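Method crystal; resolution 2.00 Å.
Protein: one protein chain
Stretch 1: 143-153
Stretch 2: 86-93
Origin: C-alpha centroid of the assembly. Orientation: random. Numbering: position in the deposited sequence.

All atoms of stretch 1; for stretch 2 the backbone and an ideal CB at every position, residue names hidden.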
# COMPACT_ATOMS: atom_id res chain seq x y z
N TYR B 143 -1.44 4.31 -20.57
CA TYR B 143 -1.72 3.44 -19.42
C TYR B 143 -0.93 3.95 -18.23
O TYR B 143 -0.05 4.81 -18.35
CB TYR B 143 -1.35 1.99 -19.72
CG TYR B 143 -2.17 1.40 -20.82
CD1 TYR B 143 -3.44 0.92 -20.55
CD2 TYR B 143 -1.70 1.35 -22.14
CE1 TYR B 143 -4.22 0.37 -21.54
CE2 TYR B 143 -2.48 0.81 -23.15
CZ TYR B 143 -3.75 0.32 -22.83
OH TYR B 143 -4.58 -0.23 -23.76
N LEU B 144 -1.26 3.41 -17.04
CA LEU B 144 -0.51 3.76 -15.85
C LEU B 144 0.92 3.29 -15.93
O LEU B 144 1.81 3.95 -15.40
CB LEU B 144 -1.16 3.18 -14.59
CG LEU B 144 -2.24 3.95 -13.86
CD1 LEU B 144 -2.55 3.16 -12.57
CD2 LEU B 144 -1.90 5.42 -13.55
N ALA B 145 1.18 2.16 -16.60
CA ALA B 145 2.50 1.58 -16.53
C ALA B 145 2.80 0.74 -17.76
O ALA B 145 1.91 0.04 -18.26
CB ALA B 145 2.65 0.72 -15.29
N ASN B 146 4.06 0.80 -18.21
CA ASN B 146 4.63 -0.14 -19.18
C ASN B 146 3.95 -0.11 -20.55
O ASN B 146 4.06 -1.05 -21.34
CB ASN B 146 4.60 -1.57 -18.64
CG ASN B 146 5.24 -1.72 -17.27
OD1 ASN B 146 6.38 -1.29 -17.05
ND2 ASN B 146 4.52 -2.35 -16.36
N GLY B 147 3.20 0.94 -20.86
CA GLY B 147 2.54 0.99 -22.15
C GLY B 147 1.54 -0.11 -22.39
O GLY B 147 1.24 -0.41 -23.54
N LYS B 148 1.00 -0.74 -21.34
CA LYS B 148 -0.01 -1.77 -21.55
C LYS B 148 -0.93 -1.86 -20.34
O LYS B 148 -0.59 -1.44 -19.23
CB LYS B 148 0.63 -3.15 -21.84
CG LYS B 148 1.56 -3.68 -20.76
CD LYS B 148 2.36 -4.94 -21.21
CE LYS B 148 3.30 -5.41 -20.11
NZ LYS B 148 4.27 -6.49 -20.44
N LEU B 149 -2.12 -2.42 -20.59
CA LEU B 149 -3.15 -2.56 -19.57
C LEU B 149 -2.64 -3.37 -18.38
O LEU B 149 -2.03 -4.43 -18.55
CB LEU B 149 -4.38 -3.24 -20.16
CG LEU B 149 -5.58 -3.34 -19.20
CD1 LEU B 149 -6.25 -1.99 -19.03
CD2 LEU B 149 -6.58 -4.34 -19.67
N SER B 150 -2.89 -2.87 -17.18
CA SER B 150 -2.52 -3.59 -15.97
C SER B 150 -3.67 -3.60 -14.97
O SER B 150 -4.66 -2.89 -15.13
CB SER B 150 -1.27 -2.96 -15.32
OG SER B 150 -1.54 -1.71 -14.71
N TRP B 151 -3.53 -4.45 -13.93
CA TRP B 151 -4.46 -4.40 -12.81
C TRP B 151 -4.46 -3.03 -12.18
O TRP B 151 -5.47 -2.58 -11.63
CB TRP B 151 -4.11 -5.49 -11.75
CG TRP B 151 -2.81 -5.22 -11.04
CD1 TRP B 151 -1.57 -5.66 -11.40
CD2 TRP B 151 -2.63 -4.44 -9.86
NE1 TRP B 151 -0.63 -5.22 -10.52
CE2 TRP B 151 -1.26 -4.46 -9.56
CE3 TRP B 151 -3.49 -3.71 -9.02
CZ2 TRP B 151 -0.72 -3.80 -8.48
CZ3 TRP B 151 -2.97 -3.05 -7.95
CH2 TRP B 151 -1.59 -3.08 -7.68
N GLY B 152 -3.33 -2.33 -12.27
CA GLY B 152 -3.28 -0.98 -11.78
C GLY B 152 -4.28 -0.05 -12.45
O GLY B 152 -4.93 0.77 -11.79
N ASP B 153 -4.39 -0.14 -13.78
CA ASP B 153 -5.39 0.67 -14.49
C ASP B 153 -6.80 0.40 -13.97
O ASP B 153 -7.60 1.32 -13.77
CB ASP B 153 -5.33 0.38 -16.00
CG ASP B 153 -3.97 0.67 -16.60
OD1 ASP B 153 -3.47 1.80 -16.41
OD2 ASP B 153 -3.38 -0.24 -17.23
N UNK B 86 7.26 -3.38 -10.73
CA UNK B 86 7.58 -2.19 -9.95
C UNK B 86 6.90 -0.96 -10.54
O UNK B 86 6.40 -0.10 -9.81
CB UNK B 86 9.09 -1.98 -9.89
N UNK B 87 6.87 -0.85 -11.86
CA UNK B 87 6.24 0.30 -12.49
C UNK B 87 4.75 0.36 -12.23
O UNK B 87 4.17 1.45 -12.13
CB UNK B 87 6.50 0.28 -14.00
N UNK B 88 4.10 -0.78 -12.08
CA UNK B 88 2.69 -0.80 -11.72
C UNK B 88 2.52 -0.46 -10.23
O UNK B 88 1.71 0.40 -9.87
CB UNK B 88 2.08 -2.17 -12.04
N UNK B 89 3.26 -1.17 -9.37
CA UNK B 89 3.14 -1.06 -7.91
C UNK B 89 3.41 0.35 -7.43
O UNK B 89 2.68 0.85 -6.57
CB UNK B 89 4.10 -2.03 -7.22
N UNK B 90 4.46 1.00 -7.96
CA UNK B 90 4.78 2.35 -7.48
C UNK B 90 3.65 3.33 -7.78
O UNK B 90 3.31 4.16 -6.93
CB UNK B 90 6.08 2.85 -8.12
N UNK B 91 3.03 3.23 -8.96
CA UNK B 91 1.93 4.13 -9.29
C UNK B 91 0.71 3.90 -8.41
O UNK B 91 0.04 4.86 -7.98
CB UNK B 91 1.54 3.96 -10.76
N UNK B 92 0.40 2.65 -8.09
CA UNK B 92 -0.78 2.42 -7.25
C UNK B 92 -0.52 2.83 -5.81
O UNK B 92 -1.43 3.31 -5.12
CB UNK B 92 -1.20 0.95 -7.30
N UNK B 93 0.70 2.61 -5.30
CA UNK B 93 0.99 3.07 -3.96
C UNK B 93 0.90 4.60 -3.89
O UNK B 93 0.41 5.16 -2.92
CB UNK B 93 2.37 2.59 -3.52

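The backbone of 86-93 is helical throughout, with phi between -59° and -75° and psi between -31° and -52°, so no position demands glycine, and the side chains that meet stretch 1 should recur every three or four residues.

Position 86 directs its CA-to-CB bond away, with nothing of stretch 1 within 5.5 Å of the ideal CB; stretch 1 sets no preference. It is Leu 86.

At position 87 the bond points toward stretch 1, and the ideal CB lies 3.4 Å from Asn 146 OD1 and 4.1 Å from Ala 145 CB. An unbranched chain that can turn aside, apolar or polar, would suit. The residue is Met 87; its CB packs 4.1 Å from Ala 145 CB, while chi1 and chi2, both m, lead its end away.

Position 88 is the centre of the contact: its CA is 5.4 Å from Ala 145 CA. Its ideal CB is 4.4 Å from both Ala 145 CB and Trp 151 NE1, and 4.5 Å from Ser 150 OG. Ala 145 CB, Ser 150 CB and the Trp 151 ring carbons leave room for Val, Ile or Leu; the nearby polar atoms do not exclude a polar chain. Both branches of Ile 88 pack against Ser 150 and Trp 151: CD1 lies 3.7 Å from Ser 150 CB and CG2 3.5 Å from Trp 151 CE2 and 4.0 Å from Gly 152 N, with CG1 3.8 Å from Ala 145 CB.

Position 89 points away, its ideal CB 5.3 Å from Trp 151 CZ2. The indole NE1 is a donor on this side, so a polar chain able to swing back, such as Asp, Asn or Glu, is plausible. Asp 89 does so: OD1 approaches the ring edge, 3.4 Å from Trp 151 CZ2, and accepts from a water (3.0 Å from its O to Asp 89 OD1) that in turn accepts from Trp 151 NE1 at 2.9 Å.

Position 90 is out of reach and unconstrained here; it is Thr 90.

Position 91 points toward stretch 1, with Leu 144 CD1 4.5 Å from the ideal CB. Leu, Met or Ile could fill this space. Met 91, m at all three chi angles, places CE 4.3 Å from Leu 144 CD2 and CG 3.8 Å from Leu 144 O.

Position 92 also points toward it, its ideal CB 4.1 Å from Trp 151 CH2 and 5.3 Å from Gly 152 CA, which again suits an aliphatic chain. Ile 92 sets CG1 4.0 Å from Trp 151 CH2, and its CD1 lies 3.8 Å from Leu 144 CD1 and 3.4 Å from Gly 152 O.

Position 93 is out of reach; Asp 93 makes no contact with stretch 1.

Stretch 2, residues 86-93: LMIDTMID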
# COMPACT_ATOMS: atom_id res chain seq x y z
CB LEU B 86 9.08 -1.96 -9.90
CG LEU B 86 9.59 -0.77 -9.10
CD1 LEU B 86 9.16 -0.81 -7.64
CD2 LEU B 86 11.13 -0.69 -9.20
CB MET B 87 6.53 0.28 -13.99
CG MET B 87 8.03 0.41 -14.33
SD MET B 87 8.76 1.97 -13.82
CE MET B 87 9.49 1.53 -12.25
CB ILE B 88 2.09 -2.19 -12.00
CG1 ILE B 88 2.14 -2.58 -13.49
CG2 ILE B 88 0.64 -2.24 -11.53
CD1 ILE B 88 1.90 -4.10 -13.68
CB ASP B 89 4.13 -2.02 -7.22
CG ASP B 89 3.76 -3.49 -7.37
OD1 ASP B 89 2.66 -3.83 -7.86
OD2 ASP B 89 4.61 -4.33 -7.03
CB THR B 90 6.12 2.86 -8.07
OG1 THR B 90 6.45 4.09 -7.42
CG2 THR B 90 6.02 3.12 -9.52
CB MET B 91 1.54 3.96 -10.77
CG MET B 91 2.59 4.49 -11.76
SD MET B 91 3.15 6.17 -11.42
CE MET B 91 1.62 6.99 -11.69
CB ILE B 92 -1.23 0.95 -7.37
CG1 ILE B 92 -1.79 0.71 -8.79
CG2 ILE B 92 -2.25 0.62 -6.32
CD1 ILE B 92 -2.97 1.63 -9.15
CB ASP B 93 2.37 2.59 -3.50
CG ASP B 93 2.36 1.13 -2.93
OD1 ASP B 93 1.31 0.49 -2.88
OD2 ASP B 93 3.43 0.66 -2.50
O HOH W 1 2.22 -5.75 -10.13
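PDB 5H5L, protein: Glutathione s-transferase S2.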